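Local coordinates for protein EF0056 (Enterococcus faecalis, PDB 6ORI) that is of unknown molecular function but, as the N-terminal part of an immunoglobulin-like enterococcal surface protein, is probably linked to biofilm formation, at residues A79-K84 with D149-E154; Q86-K91 with N95-F100; V101-N104 with P110-I113; Y170-S173 with D177-I180. All coordinates share one frame; numbering follows the deposited sequence. Where two conformers were deposited one is given.

Contact 1 (A79-K84 with D149-E154)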
loop_
_atom_site.group_PDB
_atom_site.type_symbol
_atom_site.label_atom_id
_atom_site.label_comp_id
_atom_site.label_asym_id
_atom_site.label_seq_id
_atom_site.Cartn_x
_atom_site.Cartn_y
_atom_site.Cartn_z
ATOM N N ALA A 79 14.536 -12.684 1.304
ATOM C CA ALA A 79 14.008 -13.913 1.872
ATOM C C ALA A 79 15.086 -14.986 2.012
ATOM O O ALA A 79 15.093 -15.760 2.986
ATOM C CB ALA A 79 12.858 -14.427 1.019
ATOM N N GLN A 80 16.019 -15.033 1.075
ATOM C CA GLN A 80 17.066 -16.046 1.111
ATOM C C GLN A 80 17.885 -16.003 2.402
ATOM O O GLN A 80 18.493 -17.006 2.773
ATOM C CB GLN A 80 17.975 -15.884 -0.103
ATOM C CG GLN A 80 18.750 -14.589 -0.088
ATOM C CD GLN A 80 19.685 -14.408 -1.280
ATOM O OE1 GLN A 80 20.319 -15.358 -1.728
ATOM N NE2 GLN A 80 19.772 -13.170 -1.790
ATOM N N TYR A 81 17.881 -14.861 3.087
ATOM C CA TYR A 81 18.662 -14.679 4.313
ATOM C C TYR A 81 17.828 -14.507 5.570
ATOM O O TYR A 81 18.357 -14.246 6.641
ATOM C CB TYR A 81 19.631 -13.487 4.180
ATOM C CG TYR A 81 20.753 -13.758 3.190
ATOM C CD1 TYR A 81 21.597 -14.846 3.368
ATOM C CD2 TYR A 81 20.951 -12.945 2.092
ATOM C CE1 TYR A 81 22.626 -15.111 2.476
ATOM C CE2 TYR A 81 21.989 -13.209 1.184
ATOM C CZ TYR A 81 22.812 -14.286 1.393
ATOM O OH TYR A 81 23.829 -14.546 0.496
ATOM N N VAL A 82 16.515 -14.646 5.479
ATOM C CA VAL A 82 15.669 -14.529 6.669
ATOM C C VAL A 82 15.796 -15.787 7.521
ATOM O O VAL A 82 15.690 -16.899 7.005
ATOM C CB VAL A 82 14.194 -14.314 6.314
ATOM C CG1 VAL A 82 13.304 -14.390 7.550
ATOM C CG2 VAL A 82 13.997 -12.967 5.626
ATOM N N GLU A 83 16.051 -15.610 8.817
ATOM C CA GLU A 83 16.055 -16.726 9.753
ATOM C C GLU A 83 14.753 -16.860 10.510
ATOM O O GLU A 83 14.275 -17.973 10.718
ATOM C CB GLU A 83 17.205 -16.596 10.753
ATOM C CG GLU A 83 17.209 -17.779 11.731
ATOM C CD GLU A 83 18.488 -17.943 12.508
ATOM O OE1 GLU A 83 19.558 -17.488 12.053
ATOM O OE2 GLU A 83 18.412 -18.551 13.602
ATOM N N LYS A 84 14.181 -15.750 10.948
ATOM C CA LYS A 84 13.015 -15.773 11.807
ATOM C C LYS A 84 12.228 -14.478 11.641
ATOM O O LYS A 84 12.824 -13.431 11.412
ATOM C CB LYS A 84 13.539 -15.932 13.259
ATOM C CG LYS A 84 12.599 -15.664 14.412
ATOM C CD LYS A 84 13.348 -15.807 15.779
ATOM C CE LYS A 84 14.621 -14.922 15.921
ATOM N NZ LYS A 84 15.307 -14.983 17.291
ATOM N N ASP A 149 24.035 -4.760 5.732
ATOM C CA ASP A 149 25.082 -4.217 4.860
ATOM C C ASP A 149 25.705 -5.314 4.001
ATOM O O ASP A 149 25.919 -5.115 2.800
ATOM C CB ASP A 149 26.161 -3.418 5.615
ATOM C CG ASP A 149 26.843 -4.180 6.772
ATOM O OD1 ASP A 149 26.620 -5.384 7.014
ATOM O OD2 ASP A 149 27.660 -3.527 7.472
ATOM N N GLU A 150 25.941 -6.482 4.584
ATOM C CA GLU A 150 26.495 -7.617 3.849
ATOM C C GLU A 150 25.483 -8.132 2.836
ATOM O O GLU A 150 25.839 -8.482 1.721
ATOM C CB GLU A 150 26.909 -8.741 4.791
ATOM C CG GLU A 150 28.024 -8.353 5.732
ATOM C CD GLU A 150 28.415 -9.494 6.657
ATOM O OE1 GLU A 150 28.345 -10.674 6.228
ATOM O OE2 GLU A 150 28.778 -9.205 7.818
ATOM N N ILE A 151 24.214 -8.181 3.215
ATOM C CA ILE A 151 23.176 -8.592 2.278
ATOM C C ILE A 151 23.060 -7.603 1.117
ATOM O O ILE A 151 22.975 -8.009 -0.051
ATOM C CB ILE A 151 21.824 -8.743 3.004
ATOM C CG1 ILE A 151 21.910 -9.887 4.026
ATOM C CG2 ILE A 151 20.688 -8.960 2.002
ATOM C CD1 ILE A 151 20.724 -9.942 4.980
ATOM N N PHE A 152 23.046 -6.309 1.418
ATOM C CA PHE A 152 22.947 -5.306 0.353
ATOM C C PHE A 152 24.137 -5.388 -0.596
ATOM O O PHE A 152 23.979 -5.223 -1.812
ATOM C CB PHE A 152 22.813 -3.899 0.940
ATOM C CG PHE A 152 21.407 -3.526 1.339
ATOM C CD1 PHE A 152 20.451 -4.486 1.661
ATOM C CD2 PHE A 152 21.053 -2.192 1.411
ATOM C CE1 PHE A 152 19.150 -4.096 2.013
ATOM C CE2 PHE A 152 19.757 -1.812 1.757
ATOM C CZ PHE A 152 18.829 -2.759 2.057
ATOM N N LYS A 153 25.322 -5.626 -0.051
ATOM C CA LYS A 153 26.521 -5.748 -0.870
ATOM C C LYS A 153 26.401 -6.925 -1.825
ATOM O O LYS A 153 26.739 -6.809 -3.008
ATOM C CB LYS A 153 27.742 -5.926 0.030
ATOM C CG LYS A 153 29.059 -6.015 -0.714
ATOM C CD LYS A 153 30.206 -6.308 0.251
ATOM C CE LYS A 153 31.565 -6.080 -0.387
ATOM N NZ LYS A 153 31.899 -4.633 -0.535
ATOM N N GLU A 154 25.924 -8.056 -1.310
ATOM C CA GLU A 154 25.755 -9.258 -2.117
ATOM C C GLU A 154 24.712 -9.029 -3.209
ATOM O O GLU A 154 24.907 -9.426 -4.361
ATOM C CB GLU A 154 25.344 -10.455 -1.258
ATOM C CG GLU A 154 25.640 -11.804 -1.898
ATOM C CD GLU A 154 26.909 -12.444 -1.362
ATOM O OE1 GLU A 154 27.951 -12.408 -2.063
ATOM O OE2 GLU A 154 26.859 -12.991 -0.237
#

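Contact 2 (Q86-K91 with N95-F100)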
loop_
_atom_site.group_PDB
_atom_site.type_symbol
_atom_site.label_atom_id
_atom_site.label_comp_id
_atom_site.label_asym_id
_atom_site.label_seq_id
_atom_site.Cartn_x
_atom_site.Cartn_y
_atom_site.Cartn_z
ATOM N N GLN A 86 8.961 -12.596 13.822
ATOM C CA GLN A 86 8.027 -12.645 14.941
ATOM C C GLN A 86 7.350 -11.296 15.105
ATOM O O GLN A 86 7.832 -10.279 14.596
ATOM C CB GLN A 86 8.726 -12.991 16.262
ATOM C CG GLN A 86 9.372 -14.358 16.310
ATOM C CD GLN A 86 9.934 -14.646 17.679
ATOM O OE1 GLN A 86 9.954 -13.767 18.535
ATOM N NE2 GLN A 86 10.347 -15.886 17.914
ATOM N N VAL A 87 6.215 -11.289 15.803
ATOM C CA VAL A 87 5.465 -10.065 16.075
ATOM C C VAL A 87 4.580 -10.321 17.280
ATOM O O VAL A 87 4.200 -11.459 17.520
ATOM C CB VAL A 87 4.628 -9.639 14.843
ATOM C CG1 VAL A 87 3.489 -10.612 14.574
ATOM C CG2 VAL A 87 4.075 -8.246 15.013
ATOM N N ASP A 88 4.246 -9.277 18.034
ATOM C CA ASP A 88 3.325 -9.422 19.144
ATOM C C ASP A 88 1.897 -9.295 18.625
ATOM O O ASP A 88 1.644 -8.529 17.707
ATOM C CB ASP A 88 3.566 -8.356 20.200
ATOM C CG ASP A 88 4.850 -8.534 20.965
ATOM O OD1 ASP A 88 5.450 -9.633 20.929
ATOM O OD2 ASP A 88 5.244 -7.554 21.643
ATOM N N PRO A 89 0.941 -9.994 19.243
ATOM C CA PRO A 89 -0.466 -9.776 18.924
ATOM C C PRO A 89 -0.933 -8.439 19.471
ATOM O O PRO A 89 -0.260 -7.819 20.289
ATOM C CB PRO A 89 -1.170 -10.915 19.643
ATOM C CG PRO A 89 -0.270 -11.260 20.761
ATOM C CD PRO A 89 1.113 -11.031 20.269
ATOM N N LYS A 90 -2.087 -7.996 19.004
ATOM C CA LYS A 90 -2.703 -6.813 19.565
ATOM C C LYS A 90 -2.830 -6.967 21.075
ATOM O O LYS A 90 -3.239 -8.027 21.560
ATOM C CB LYS A 90 -4.070 -6.618 18.932
ATOM C CG LYS A 90 -4.727 -5.271 19.251
ATOM C CD LYS A 90 -5.958 -5.454 20.110
ATOM C CE LYS A 90 -6.505 -4.125 20.545
ATOM N NZ LYS A 90 -7.379 -4.277 21.707
ATOM N N LYS A 91 -2.469 -5.906 21.792
ATOM C CA LYS A 91 -2.444 -5.918 23.256
ATOM C C LYS A 91 -3.807 -6.253 23.867
ATOM O O LYS A 91 -4.851 -5.884 23.326
ATOM C CB LYS A 91 -1.979 -4.552 23.761
ATOM N N ASN A 95 -1.818 -12.410 25.609
ATOM C CA ASN A 95 -1.459 -13.360 24.557
ATOM C C ASN A 95 0.043 -13.264 24.296
ATOM O O ASN A 95 0.635 -12.197 24.474
ATOM C CB ASN A 95 -2.215 -13.051 23.260
ATOM C CG ASN A 95 -3.694 -13.371 23.337
ATOM O OD1 ASN A 95 -4.516 -12.493 23.613
ATOM N ND2 ASN A 95 -4.045 -14.621 23.042
ATOM N N SER A 96 0.653 -14.361 23.860
ATOM C CA SER A 96 2.102 -14.417 23.702
ATOM C C SER A 96 2.567 -13.986 22.296
ATOM O O SER A 96 1.792 -13.952 21.334
ATOM C CB SER A 96 2.605 -15.824 24.031
ATOM O OG SER A 96 1.959 -16.803 23.247
ATOM N N ARG A 97 3.856 -13.702 22.199
ATOM C CA ARG A 97 4.491 -13.323 20.927
ATOM C C ARG A 97 4.284 -14.421 19.894
ATOM O O ARG A 97 4.344 -15.608 20.191
ATOM C CB ARG A 97 5.969 -13.074 21.167
ATOM C CG ARG A 97 6.728 -12.511 20.024
ATOM C CD ARG A 97 8.026 -11.908 20.531
ATOM N NE ARG A 97 8.866 -11.424 19.462
ATOM C CZ ARG A 97 8.734 -10.237 18.883
ATOM N NH1 ARG A 97 7.771 -9.407 19.252
ATOM N NH2 ARG A 97 9.547 -9.892 17.929
ATOM N N ARG A 98 4.005 -14.005 18.664
ATOM C CA ARG A 98 3.738 -14.937 17.571
ATOM C C ARG A 98 4.918 -15.055 16.629
ATOM O O ARG A 98 5.692 -14.121 16.457
ATOM C CB ARG A 98 2.540 -14.499 16.742
ATOM C CG ARG A 98 1.303 -14.166 17.529
ATOM C CD ARG A 98 0.825 -15.275 18.417
ATOM N NE ARG A 98 -0.534 -14.958 18.866
ATOM C CZ ARG A 98 -1.119 -15.411 19.967
ATOM N NH1 ARG A 98 -0.475 -16.230 20.785
ATOM N NH2 ARG A 98 -2.364 -15.053 20.243
ATOM N N THR A 99 5.028 -16.234 16.007
ATOM C CA THR A 99 6.006 -16.496 14.964
ATOM C C THR A 99 5.306 -16.555 13.628
ATOM O O THR A 99 4.241 -17.153 13.500
ATOM C CB THR A 99 6.741 -17.808 15.258
ATOM O OG1 THR A 99 7.525 -17.623 16.443
ATOM C CG2 THR A 99 7.694 -18.179 14.125
ATOM N N PHE A 100 5.867 -15.887 12.636
ATOM C CA PHE A 100 5.415 -16.029 11.253
ATOM C C PHE A 100 6.088 -17.307 10.725
ATOM O O PHE A 100 7.310 -17.395 10.747
ATOM C CB PHE A 100 5.891 -14.833 10.434
ATOM C CG PHE A 100 4.895 -13.744 10.224
ATOM C CD1 PHE A 100 4.039 -13.810 9.151
ATOM C CD2 PHE A 100 4.856 -12.608 11.027
ATOM C CE1 PHE A 100 3.129 -12.793 8.874
ATOM C CE2 PHE A 100 3.935 -11.584 10.738
ATOM C CZ PHE A 100 3.084 -11.698 9.676
#

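Contact 3 (V101-N104 with P110-I113)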
loop_
_atom_site.group_PDB
_atom_site.type_symbol
_atom_site.label_atom_id
_atom_site.label_comp_id
_atom_site.label_asym_id
_atom_site.label_seq_id
_atom_site.Cartn_x
_atom_site.Cartn_y
_atom_site.Cartn_z
ATOM N N VAL A 101 5.328 -18.290 10.283
ATOM C CA VAL A 101 5.862 -19.585 9.859
ATOM C C VAL A 101 6.152 -19.564 8.383
ATOM O O VAL A 101 5.299 -19.162 7.588
ATOM C CB VAL A 101 4.834 -20.698 10.181
ATOM C CG1 VAL A 101 5.236 -22.039 9.578
ATOM C CG2 VAL A 101 4.645 -20.812 11.674
ATOM N N ARG A 102 7.333 -20.011 7.991
ATOM C CA ARG A 102 7.703 -20.000 6.597
ATOM C C ARG A 102 7.023 -21.142 5.842
ATOM O O ARG A 102 6.959 -22.275 6.324
ATOM C CB ARG A 102 9.216 -20.075 6.456
ATOM C CG ARG A 102 9.692 -19.697 5.081
ATOM C CD ARG A 102 11.188 -19.434 5.093
ATOM N NE ARG A 102 11.646 -18.957 3.802
ATOM C CZ ARG A 102 12.834 -18.410 3.575
ATOM N NH1 ARG A 102 13.705 -18.240 4.562
ATOM N NH2 ARG A 102 13.137 -18.033 2.346
ATOM N N ILE A 103 6.507 -20.861 4.673
ATOM C CA ILE A 103 5.920 -21.873 3.820
ATOM C C ILE A 103 7.011 -22.469 2.922
ATOM O O ILE A 103 7.836 -21.745 2.363
ATOM C CB ILE A 103 4.773 -21.255 2.970
ATOM C CG1 ILE A 103 3.649 -20.771 3.895
ATOM C CG2 ILE A 103 4.250 -22.275 1.964
ATOM C CD1 ILE A 103 2.590 -19.954 3.207
ATOM N N ASN A 104 7.013 -23.793 2.788
ATOM C CA ASN A 104 7.962 -24.495 1.945
ATOM C C ASN A 104 7.240 -25.077 0.767
ATOM O O ASN A 104 6.021 -25.229 0.798
ATOM C CB ASN A 104 8.630 -25.583 2.751
ATOM C CG ASN A 104 9.209 -25.032 4.017
ATOM O OD1 ASN A 104 10.023 -24.105 3.972
ATOM N ND2 ASN A 104 8.747 -25.523 5.152
ATOM N N PRO A 110 12.615 -23.722 0.814
ATOM C CA PRO A 110 11.763 -22.667 1.376
ATOM C C PRO A 110 11.184 -21.773 0.281
ATOM O O PRO A 110 11.810 -21.639 -0.778
ATOM C CB PRO A 110 12.728 -21.871 2.244
ATOM C CG PRO A 110 14.078 -22.105 1.642
ATOM C CD PRO A 110 14.047 -23.454 0.996
ATOM N N THR A 111 10.006 -21.189 0.509
ATOM C CA THR A 111 9.480 -20.139 -0.358
ATOM C C THR A 111 9.710 -18.817 0.343
ATOM O O THR A 111 10.202 -18.763 1.457
ATOM C CB THR A 111 7.993 -20.315 -0.685
ATOM O OG1 THR A 111 7.188 -19.916 0.419
ATOM C CG2 THR A 111 7.684 -21.755 -1.049
ATOM N N ASN A 112 9.314 -17.735 -0.317
ATOM C CA ASN A 112 9.425 -16.401 0.237
ATOM C C ASN A 112 8.117 -15.908 0.812
ATOM O O ASN A 112 7.909 -14.698 0.858
ATOM C CB ASN A 112 9.964 -15.414 -0.808
ATOM C CG ASN A 112 9.020 -15.221 -1.991
ATOM O OD1 ASN A 112 8.239 -16.091 -2.324
ATOM N ND2 ASN A 112 9.116 -14.078 -2.644
ATOM N N ILE A 113 7.259 -16.831 1.254
ATOM C CA ILE A 113 6.001 -16.487 1.886
ATOM C C ILE A 113 5.960 -17.053 3.308
ATOM O O ILE A 113 6.353 -18.205 3.537
ATOM C CB ILE A 113 4.796 -16.979 1.064
ATOM C CG1 ILE A 113 4.936 -16.506 -0.389
ATOM C CG2 ILE A 113 3.490 -16.478 1.704
ATOM C CD1 ILE A 113 3.803 -16.945 -1.310
HETATM O O HOH W 1 12.746 -18.329 -0.481
#

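Contact 4 (Y170-S173 with D177-I180)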
loop_
_atom_site.group_PDB
_atom_site.type_symbol
_atom_site.label_atom_id
_atom_site.label_comp_id
_atom_site.label_asym_id
_atom_site.label_seq_id
_atom_site.Cartn_x
_atom_site.Cartn_y
_atom_site.Cartn_z
ATOM N N TYR A 170 -1.191 -10.007 2.602
ATOM C CA TYR A 170 -2.521 -10.314 2.109
ATOM C C TYR A 170 -3.203 -11.317 3.009
ATOM O O TYR A 170 -2.578 -11.916 3.870
ATOM C CB TYR A 170 -2.480 -10.801 0.652
ATOM C CG TYR A 170 -1.611 -12.006 0.348
ATOM C CD1 TYR A 170 -0.219 -11.892 0.283
ATOM C CD2 TYR A 170 -2.173 -13.237 0.043
ATOM C CE1 TYR A 170 0.574 -12.993 -0.033
ATOM C CE2 TYR A 170 -1.380 -14.333 -0.269
ATOM C CZ TYR A 170 -0.009 -14.184 -0.313
ATOM O OH TYR A 170 0.819 -15.231 -0.640
ATOM N N LEU A 171 -4.509 -11.461 2.832
ATOM C CA LEU A 171 -5.319 -12.351 3.641
ATOM C C LEU A 171 -5.898 -13.457 2.787
ATOM O O LEU A 171 -6.457 -13.171 1.723
ATOM C CB LEU A 171 -6.438 -11.534 4.260
ATOM C CG LEU A 171 -7.358 -12.262 5.218
ATOM C CD1 LEU A 171 -6.593 -12.670 6.454
ATOM C CD2 LEU A 171 -8.544 -11.369 5.575
ATOM N N VAL A 172 -5.773 -14.701 3.242
ATOM C CA VAL A 172 -6.399 -15.823 2.536
ATOM C C VAL A 172 -7.399 -16.501 3.439
ATOM O O VAL A 172 -7.386 -16.323 4.654
ATOM C CB VAL A 172 -5.382 -16.860 2.012
ATOM C CG1 VAL A 172 -4.348 -16.199 1.077
ATOM C CG2 VAL A 172 -4.707 -17.551 3.164
ATOM N N SER A 173 -8.272 -17.281 2.812
ATOM C CA SER A 173 -9.341 -17.969 3.486
ATOM C C SER A 173 -9.249 -19.466 3.193
ATOM O O SER A 173 -9.354 -19.886 2.045
ATOM C CB SER A 173 -10.658 -17.411 2.965
ATOM O OG SER A 173 -11.735 -18.225 3.417
ATOM N N ASP A 177 -10.315 -22.405 -0.355
ATOM C CA ASP A 177 -9.137 -22.991 -0.995
ATOM C C ASP A 177 -7.951 -22.027 -1.065
ATOM O O ASP A 177 -7.227 -21.973 -2.050
ATOM C CB ASP A 177 -9.510 -23.523 -2.383
ATOM C CG ASP A 177 -10.639 -24.539 -2.323
ATOM O OD1 ASP A 177 -10.752 -25.237 -1.286
ATOM O OD2 ASP A 177 -11.418 -24.635 -3.295
ATOM N N ASP A 178 -7.768 -21.271 0.013
ATOM C CA ASP A 178 -6.657 -20.317 0.160
ATOM C C ASP A 178 -6.658 -19.195 -0.863
ATOM O O ASP A 178 -5.625 -18.580 -1.151
ATOM C CB ASP A 178 -5.306 -21.036 0.184
ATOM C CG ASP A 178 -5.087 -21.785 1.462
ATOM O OD1 ASP A 178 -5.887 -21.597 2.400
ATOM O OD2 ASP A 178 -4.105 -22.561 1.537
ATOM N N LYS A 179 -7.835 -18.907 -1.407
ATOM C CA LYS A 179 -8.010 -17.749 -2.251
ATOM C C LYS A 179 -7.867 -16.485 -1.412
ATOM O O LYS A 179 -7.986 -16.509 -0.164
ATOM C CB LYS A 179 -9.367 -17.786 -2.956
ATOM C CG LYS A 179 -9.420 -18.804 -4.098
ATOM C CD LYS A 179 -10.785 -18.767 -4.787
ATOM C CE LYS A 179 -10.809 -19.618 -6.029
ATOM N NZ LYS A 179 -10.916 -21.068 -5.682
ATOM N N ILE A 180 -7.576 -15.395 -2.099
ATOM C CA ILE A 180 -7.304 -14.124 -1.469
ATOM C C ILE A 180 -8.565 -13.318 -1.262
ATOM O O ILE A 180 -9.430 -13.249 -2.136
ATOM C CB ILE A 180 -6.311 -13.351 -2.337
ATOM C CG1 ILE A 180 -4.998 -14.135 -2.391
ATOM C CG2 ILE A 180 -6.097 -11.943 -1.817
ATOM C CD1 ILE A 180 -3.965 -13.513 -3.324
#

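Contact 1 (A79-K84 with D149-E154)
Tyr81 and Ile151 lie alongside each other with their side chains running in opposite directions, so that each passes the other's flank. The isoleucine spreads both of its branches along one side of the tyrosine: CG1 approaches ring atom CD2 of Tyr81 to 3.7 Å, CG2 of Ile151 stands 4.0 Å from the same CD2, and the terminal CD1 of Ile151 reaches back to 3.8 Å from CB of Tyr81. The approach to the ring is oblique. One face of the phenol is covered by the tyrosine's own neighbour, Gln80, whose CG sits above the rim. Farther out, Glu154 crosses the tyrosine at about a right angle, with carboxylate and ring planes 28° apart; OE2 of Glu154 ends 3.5 Å from OH of Tyr81, but in only one of two conformers, so this approach is uncertain. The contact thus passes from the buried Ile151 to the exposed Glu154. Tyr81 belongs to the type I turn from Ala79 to Val82, which links the short helix 76-79 to strand 82-87. Helix 148-155 packs beside this turn, and Ile151 also touches Phe144 of strand 135-144, the neighbour of strand 82-87 in the sheet.

Contact 2 (Q86-K91 with N95-F100)
Arg97 has its CG anti to the backbone N (chi1 -172°) and stays extended as far as NE, which carries its guanidinium across the neighbouring strand to lie between Gln86 and Asp88. Gln86 comes to meet it with CG beside its own backbone N (chi1 -63°) and an extended chain, and the two side chains cross at about a right angle. NE of Arg97 donates to OE1 of Gln86 over 2.7 Å, a bond lying in the carbonyl plane of the glutamine. On the Asp88 side NH1 of Arg97 makes a salt bridge of 2.9 Å to OD1. NH1 stands above the carboxylate plane of Asp88, whereas OD1 lies near the guanidinium plane. One face of the guanidinium rests over the backbone of Gln86 and Val87, and the bonds to Gln86 and Asp88 help to fix its rotation. Asn139 of strand 135-144 reinforces both partners, accepting from Arg97 NH1 through its backbone and donating to Asp88 OD2 through its amide.

The other sheet face carries Val87 and Arg98. CG1 of Val87 packs 4.0 Å from CE2 of Phe100, while CG of Pro89 lies over one face of the Arg98 guanidinium, whose NE is bound by the carbonyl of Gly124. Val87 and Arg98 form a hydrogen-bonded antiparallel pair, N of Val87 to O of Arg98 at 3.0 Å and N of Arg98 to O of Val87 at 2.8 Å, next to the non-hydrogen-bonded pair of Gln86 and Thr99. This is the loop end of the beta hairpin of strands 82-87 and 98-104, within an antiparallel sheet consistent with an immunoglobulin-like domain.

Contact 3 (V101-N104 with P110-I113)
The guanidinium of Arg102 has CB of Pro110 on one face, 3.3 Å above its plane and offset toward the rim, while the carbonyl of Thr111 and a water lie at its edge. Both NE and NH2 of Arg102 grip O of Thr111 side-on. The NE bond is the shorter, 2.8 Å from NE of Arg102 to O of Thr111, and follows the C=O direction; the NH2 donor reaches the same oxygen from above the carbonyl plane. Water 1 accepts from NH2 of Arg102, which also makes a weak bond to the carbonyl of Ala79. The amide of Asn104 brings OD1 within 3.4 Å of CA of Pro110.

The strand pairing is interrupted by a corner. Asn104 and Pro110 form an antiparallel non-hydrogen-bonded pair, and the chain then turns at Asn112, so that strand 113-117 sets off in a new direction between strands 98-104 and 68-74. An ST turn marks the corner: OG1 of Thr111, held between its backbone N and carbonyl carbon (chi1 77°), accepts from N of Ile113 at 3.2 Å. The same hydroxyl donates to O of Ile103 over 2.7 Å, and N of Thr111 binds that oxygen too, in the carbonyl plane. Past the corner, N of Ile103 donates almost straight to O of Ile113 at 2.9 Å, and CD1 of Ile103 rests 3.9 Å from CG2 of Ile113.

Contact 4 (Y170-S173 with D177-I180)
Ile180 packs against Tyr170 and Val172 in the tight, buried part of this contact. The tyrosine, with CG between its backbone N and carbonyl carbon (chi1 57°), projects toward strand 179-181, and the isoleucine crosses it at about a right angle. CD1 of Ile180 approaches CD2 of Tyr170 obliquely to 3.8 Å, and CG1 of Ile180 lies equally close to that ring atom. The same CG1 of Ile180 also lies 4.1 Å from CG1 of Val172. The ring's polar end has a partner beyond the two segments, its OH being hydrogen-bonded to Glu21.

The pairing of Val172 with Ile180 is antiparallel and non-hydrogen-bonded, placing both side chains on one face of the sheet. CA-H...O contacts flank it, from CA of Val172 to O of Lys179 at 3.2 Å and from CA of Ile180 to O of Leu171 at 3.4 Å. Strands 166-173 and 179-181 form a beta hairpin here within the large antiparallel sheet, where strand 166-173 also pairs with strand 68-74.

Toward the hairpin loop the pairing loosens. N of Ser173 donates to O of Lys179 at 3.1 Å, but the return bond to O of Ser173 comes from Asp178, whose N lies 2.9 Å away, above the carbonyl plane, with a bent N-H...O angle of 132°. Asp177 and Asp178 both have positive phi, and the exposed Asp177 directs its CB away from the strand 166-173 segment. The Asp178 carboxylate is held from outside the pairing, OD1 by His174 ND1 and OD2 in a salt bridge with Arg71.

All four contacts reach the same large antiparallel sheet, but at different depths. Contact 4 is the most buried, relying on aliphatic and aromatic packing; contact 3 lies at the surface and is dominated by bonds to carbonyl oxygens. Contacts 1 and 2 are partly buried and share strand 82-87, yet one brings in a helix through apolar packing whereas the other is a hairpin pairing with a salt bridge. Contacts 2 and 3 divide strand 98-104 between them, with centres about 18 Å apart. Contact 3 touches two others: Asn112 CB packs 3.6 Å from Ala79 CB of contact 1, and Ile113 CD1 packs 3.5 Å from Tyr170 OH of contact 4.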